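Local coordinates for uncharacterized protein from DUF364 family (Desulfitobacterium hafniense, PDB 3L5O), which is of unknown function but combines enolase-like and Rossmann-like folds and may take part in heavy-metal chelation, at residues 41-55 with 241-253. Residues are numbered along the deposited sequence; the frame is centred on the assembly and turned at random.
Sequences VCGTTHSVIRSGNGV and VKDNARAFRIVAG
Phe-248 lays one face of its ring against Val-48, whose CG1 stands 3.8 Å from the ring centroid, 18° off the normal, a CH-pi contact. The rim of the same ring is lined by Val-41 CG2, 3.6 Å from Phe-248 CD2, and by the backbone N of Arg-50 beyond CZ. A chi1 of 65° puts Val-48 CG1 between its backbone N and carbonyl carbon, where it meets both the ring and Val-251 CG1, roughly one helical turn further on. At the helix C-terminus, where Gly-253 closes a Schellman motif, Val-251 O receives a CA-H...O contact from Gly-43 and a hydrogen bond from a water that also accepts from His-46 N.

At the other end, Asn-244 ND2 donates to Asn-53 O over 3.1 Å, nearly straight at 169° and in its own amide plane, yet arriving from above the carbonyl plane. Val-55 CG2 packs on the same amide, 3.4 Å from Asn-244 OD1, while its CG1 turns to Val-241 CG2. With alanine at Asn-244 the amide is gone, which would probably leave Asn-53 O without its ND2 donor and open a gap beside Val-55 CG2. A bend at chi3 brings Arg-50 NH1 to Gly-52 O, a hydrogen bond within the type II' hairpin turn, and NE forms a salt bridge with Glu-39.

Helix 244-251, following strand 235-241 of the Rossmann-like sheet, runs roughly antiparallel to strand 46-51 on one face of the three-stranded sheet, probably part of the enolase-like fold; helix 91-105 packs on the opposite face through Ser-47 and Ile-49.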
loop_
_atom_site.group_PDB
_atom_site.type_symbol
_atom_site.label_atom_id
_atom_site.label_comp_id
_atom_site.label_asym_id
_atom_site.label_seq_id
_atom_site.Cartn_x
_atom_site.Cartn_y
_atom_site.Cartn_z
ATOM N N VAL A 41 -9.771 -8.384 -11.327
ATOM C CA VAL A 41 -9.049 -9.653 -11.418
ATOM C C VAL A 41 -8.302 -9.920 -10.114
ATOM O O VAL A 41 -7.682 -9.020 -9.539
ATOM C CB VAL A 41 -8.061 -9.679 -12.602
ATOM C CG1 VAL A 41 -7.211 -10.956 -12.565
ATOM C CG2 VAL A 41 -8.808 -9.576 -13.919
ATOM N N CYS A 42 -8.382 -11.175 -9.673
ATOM C CA CYS A 42 -7.715 -11.652 -8.472
ATOM C C CYS A 42 -6.608 -12.607 -8.914
ATOM O O CYS A 42 -6.888 -13.746 -9.308
ATOM C CB CYS A 42 -8.735 -12.364 -7.571
ATOM S SG CYS A 42 -8.428 -12.266 -5.794
ATOM N N GLY A 43 -5.370 -12.129 -8.870
ATOM C CA GLY A 43 -4.210 -12.932 -9.235
ATOM C C GLY A 43 -3.545 -13.514 -8.015
ATOM O O GLY A 43 -4.006 -13.287 -6.891
ATOM N N THR A 44 -2.453 -14.246 -8.245
ATOM C CA THR A 44 -1.712 -14.934 -7.186
ATOM C C THR A 44 -1.027 -13.988 -6.200
ATOM O O THR A 44 -0.945 -14.288 -4.994
ATOM C CB THR A 44 -0.630 -15.827 -7.817
ATOM O OG1 THR A 44 -1.249 -16.845 -8.609
ATOM C CG2 THR A 44 0.164 -16.594 -6.750
ATOM N N THR A 45 -0.517 -12.872 -6.723
ATOM C CA THR A 45 0.228 -11.893 -5.923
ATOM C C THR A 45 -0.451 -10.533 -5.768
ATOM O O THR A 45 -0.080 -9.763 -4.876
ATOM C CB THR A 45 1.623 -11.684 -6.528
ATOM O OG1 THR A 45 1.504 -11.192 -7.873
ATOM C CG2 THR A 45 2.347 -13.018 -6.677
ATOM N N HIS A 46 -1.419 -10.215 -6.633
ATOM C CA HIS A 46 -2.208 -9.002 -6.458
ATOM C C HIS A 46 -3.647 -9.221 -6.885
ATOM O O HIS A 46 -3.945 -10.108 -7.674
ATOM C CB HIS A 46 -1.672 -7.813 -7.276
ATOM C CG HIS A 46 -0.354 -7.267 -6.807
ATOM N ND1 HIS A 46 0.832 -7.555 -7.448
ATOM C CD2 HIS A 46 -0.042 -6.428 -5.791
ATOM C CE1 HIS A 46 1.819 -6.923 -6.840
ATOM N NE2 HIS A 46 1.315 -6.231 -5.832
ATOM N N SER A 47 -4.518 -8.381 -6.332
ATOM C CA SER A 47 -5.857 -8.133 -6.838
ATOM C C SER A 47 -5.830 -6.767 -7.529
ATOM O O SER A 47 -5.077 -5.888 -7.128
ATOM C CB SER A 47 -6.861 -8.120 -5.688
ATOM O OG SER A 47 -7.097 -9.439 -5.202
ATOM N N VAL A 48 -6.631 -6.608 -8.582
ATOM C CA VAL A 48 -6.656 -5.373 -9.370
ATOM C C VAL A 48 -8.105 -4.998 -9.765
ATOM O O VAL A 48 -8.906 -5.845 -10.170
ATOM C CB VAL A 48 -5.673 -5.444 -10.579
ATOM C CG1 VAL A 48 -6.095 -6.491 -11.579
ATOM C CG2 VAL A 48 -5.526 -4.084 -11.253
ATOM N N ILE A 49 -8.431 -3.719 -9.600
ATOM C CA ILE A 49 -9.720 -3.166 -9.981
ATOM C C ILE A 49 -9.532 -1.946 -10.871
ATOM O O ILE A 49 -8.680 -1.129 -10.619
ATOM C CB ILE A 49 -10.523 -2.799 -8.702
ATOM C CG1 ILE A 49 -10.877 -4.083 -7.950
ATOM C CG2 ILE A 49 -11.748 -1.977 -9.026
ATOM C CD1 ILE A 49 -11.898 -3.923 -6.859
ATOM N N ARG A 50 -10.345 -1.860 -11.922
ATOM C CA ARG A 50 -10.544 -0.652 -12.719
ATOM C C ARG A 50 -11.883 -0.027 -12.402
ATOM O O ARG A 50 -12.879 -0.726 -12.355
ATOM C CB ARG A 50 -10.559 -0.981 -14.207
ATOM C CG ARG A 50 -10.604 0.264 -15.080
ATOM C CD ARG A 50 -10.350 -0.001 -16.569
ATOM N NE ARG A 50 -11.389 -0.841 -17.190
ATOM C CZ ARG A 50 -12.608 -0.452 -17.508
ATOM N NH1 ARG A 50 -13.015 0.786 -17.262
ATOM N NH2 ARG A 50 -13.450 -1.317 -18.071
ATOM N N SER A 51 -11.891 1.289 -12.190
ATOM C CA SER A 51 -13.108 2.100 -12.171
ATOM C C SER A 51 -12.848 3.241 -13.140
ATOM O O SER A 51 -11.978 4.065 -12.861
ATOM C CB SER A 51 -13.384 2.693 -10.775
ATOM O OG SER A 51 -14.561 3.512 -10.776
ATOM N N GLY A 52 -13.607 3.289 -14.246
ATOM C CA GLY A 52 -13.295 4.163 -15.367
ATOM C C GLY A 52 -11.874 4.054 -15.909
ATOM O O GLY A 52 -11.441 2.987 -16.342
ATOM N N ASN A 53 -11.155 5.173 -15.879
ATOM C CA ASN A 53 -9.734 5.256 -16.266
ATOM C C ASN A 53 -8.718 4.939 -15.130
ATOM O O ASN A 53 -7.498 4.949 -15.348
ATOM C CB ASN A 53 -9.513 6.670 -16.850
ATOM C CG ASN A 53 -8.069 6.977 -17.182
ATOM O OD1 ASN A 53 -7.429 6.272 -17.965
ATOM N ND2 ASN A 53 -7.558 8.073 -16.616
ATOM N N GLY A 54 -9.205 4.635 -13.932
ATOM C CA GLY A 54 -8.346 4.463 -12.775
ATOM C C GLY A 54 -8.176 3.004 -12.406
ATOM O O GLY A 54 -9.138 2.225 -12.407
ATOM N N VAL A 55 -6.953 2.632 -12.064
ATOM C CA VAL A 55 -6.635 1.264 -11.685
ATOM C C VAL A 55 -5.927 1.235 -10.320
ATOM O O VAL A 55 -4.910 1.901 -10.126
ATOM C CB VAL A 55 -5.736 0.586 -12.757
ATOM C CG1 VAL A 55 -5.243 -0.790 -12.263
ATOM C CG2 VAL A 55 -6.491 0.462 -14.050
ATOM N N VAL A 241 -0.544 3.482 -12.174
ATOM C CA VAL A 241 -0.651 2.708 -13.414
ATOM C C VAL A 241 -0.838 3.640 -14.636
ATOM O O VAL A 241 -1.759 4.443 -14.671
ATOM C CB VAL A 241 -1.817 1.683 -13.348
ATOM C CG1 VAL A 241 -2.061 1.053 -14.749
ATOM C CG2 VAL A 241 -1.515 0.614 -12.326
ATOM N N LYS A 242 0.033 3.538 -15.629
ATOM C CA LYS A 242 -0.120 4.305 -16.875
ATOM C C LYS A 242 -0.655 3.444 -18.045
ATOM O O LYS A 242 -1.163 3.974 -19.046
ATOM C CB LYS A 242 1.204 4.981 -17.257
ATOM C CG LYS A 242 1.687 6.040 -16.248
ATOM C CD LYS A 242 3.090 6.570 -16.588
ATOM N N ASP A 243 -0.537 2.123 -17.905
ATOM C CA ASP A 243 -0.985 1.166 -18.908
ATOM C C ASP A 243 -1.985 0.234 -18.215
ATOM O O ASP A 243 -1.596 -0.785 -17.638
ATOM C CB ASP A 243 0.227 0.397 -19.442
ATOM C CG ASP A 243 -0.018 -0.230 -20.798
ATOM O OD1 ASP A 243 -1.169 -0.610 -21.119
ATOM O OD2 ASP A 243 0.909 -0.385 -21.619
ATOM N N ASN A 244 -3.264 0.623 -18.258
ATOM C CA ASN A 244 -4.363 -0.120 -17.641
ATOM C C ASN A 244 -4.458 -1.553 -18.145
ATOM O O ASN A 244 -4.432 -2.489 -17.356
ATOM C CB ASN A 244 -5.711 0.588 -17.893
ATOM C CG ASN A 244 -5.871 1.891 -17.093
ATOM O OD1 ASN A 244 -4.952 2.330 -16.372
ATOM N ND2 ASN A 244 -7.057 2.512 -17.215
ATOM N N ALA A 245 -4.559 -1.712 -19.461
ATOM C CA ALA A 245 -4.649 -3.031 -20.088
ATOM C C ALA A 245 -3.474 -3.921 -19.665
ATOM O O ALA A 245 -3.655 -5.096 -19.338
ATOM C CB ALA A 245 -4.716 -2.894 -21.627
ATOM N N ARG A 246 -2.284 -3.333 -19.602
ATOM C CA ARG A 246 -1.078 -4.078 -19.287
ATOM C C ARG A 246 -1.015 -4.495 -17.837
ATOM O O ARG A 246 -0.610 -5.609 -17.538
ATOM C CB ARG A 246 0.169 -3.272 -19.636
ATOM C CG ARG A 246 1.435 -4.065 -19.450
ATOM C CD ARG A 246 2.700 -3.367 -19.868
ATOM N NE ARG A 246 3.855 -4.227 -19.613
ATOM C CZ ARG A 246 5.016 -4.130 -20.236
ATOM N NH1 ARG A 246 5.206 -3.205 -21.170
ATOM N NH2 ARG A 246 5.997 -4.971 -19.935
ATOM N N ALA A 247 -1.398 -3.596 -16.935
ATOM C CA ALA A 247 -1.483 -3.899 -15.511
ATOM C C ALA A 247 -2.316 -5.155 -15.252
ATOM O O ALA A 247 -1.957 -5.969 -14.428
ATOM C CB ALA A 247 -2.071 -2.708 -14.762
ATOM N N PHE A 248 -3.427 -5.295 -15.957
ATOM C CA PHE A 248 -4.282 -6.485 -15.838
ATOM C C PHE A 248 -3.627 -7.740 -16.406
ATOM O O PHE A 248 -3.749 -8.814 -15.828
ATOM C CB PHE A 248 -5.634 -6.259 -16.503
ATOM C CG PHE A 248 -6.667 -5.612 -15.594
ATOM C CD1 PHE A 248 -6.648 -4.236 -15.353
ATOM C CD2 PHE A 248 -7.650 -6.384 -14.984
ATOM C CE1 PHE A 248 -7.609 -3.637 -14.524
ATOM C CE2 PHE A 248 -8.604 -5.801 -14.171
ATOM C CZ PHE A 248 -8.580 -4.415 -13.930
ATOM N N ARG A 249 -2.925 -7.602 -17.526
ATOM C CA ARG A 249 -2.182 -8.724 -18.091
ATOM C C ARG A 249 -1.223 -9.267 -17.060
ATOM O O ARG A 249 -1.204 -10.458 -16.806
ATOM C CB ARG A 249 -1.453 -8.322 -19.376
ATOM C CG ARG A 249 -2.411 -7.922 -20.502
ATOM C CD ARG A 249 -1.802 -7.918 -21.905
ATOM N NE ARG A 249 -0.917 -6.772 -22.152
ATOM C CZ ARG A 249 -1.308 -5.592 -22.650
ATOM N NH1 ARG A 249 -2.581 -5.360 -22.974
ATOM N NH2 ARG A 249 -0.406 -4.628 -22.830
ATOM N N ILE A 250 -0.458 -8.386 -16.427
ATOM C CA ILE A 250 0.534 -8.797 -15.448
ATOM C C ILE A 250 -0.114 -9.482 -14.240
ATOM O O ILE A 250 0.325 -10.556 -13.831
ATOM C CB ILE A 250 1.392 -7.567 -14.991
ATOM C CG1 ILE A 250 2.272 -7.064 -16.150
ATOM C CG2 ILE A 250 2.233 -7.928 -13.772
ATOM C CD1 ILE A 250 2.792 -5.642 -15.993
ATOM N N VAL A 251 -1.144 -8.857 -13.665
ATOM C CA VAL A 251 -1.789 -9.376 -12.445
ATOM C C VAL A 251 -2.423 -10.746 -12.694
ATOM O O VAL A 251 -2.437 -11.605 -11.808
ATOM C CB VAL A 251 -2.898 -8.409 -11.888
ATOM C CG1 VAL A 251 -3.610 -9.026 -10.666
ATOM C CG2 VAL A 251 -2.312 -7.033 -11.534
ATOM N N ALA A 252 -2.921 -10.940 -13.913
ATOM C CA ALA A 252 -3.572 -12.181 -14.307
ATOM C C ALA A 252 -2.587 -13.308 -14.627
ATOM O O ALA A 252 -3.017 -14.419 -14.927
ATOM C CB ALA A 252 -4.478 -11.933 -15.514
ATOM N N GLY A 253 -1.290 -13.013 -14.615
ATOM C CA GLY A 253 -0.255 -14.002 -14.897
ATOM C C GLY A 253 0.013 -14.230 -16.378
ATOM O O GLY A 253 0.788 -15.125 -16.732
HETATM O O HOH W 1 -1.015 -11.364 -9.539
HETATM O O HOH W 2 -3.070 3.938 -10.588
#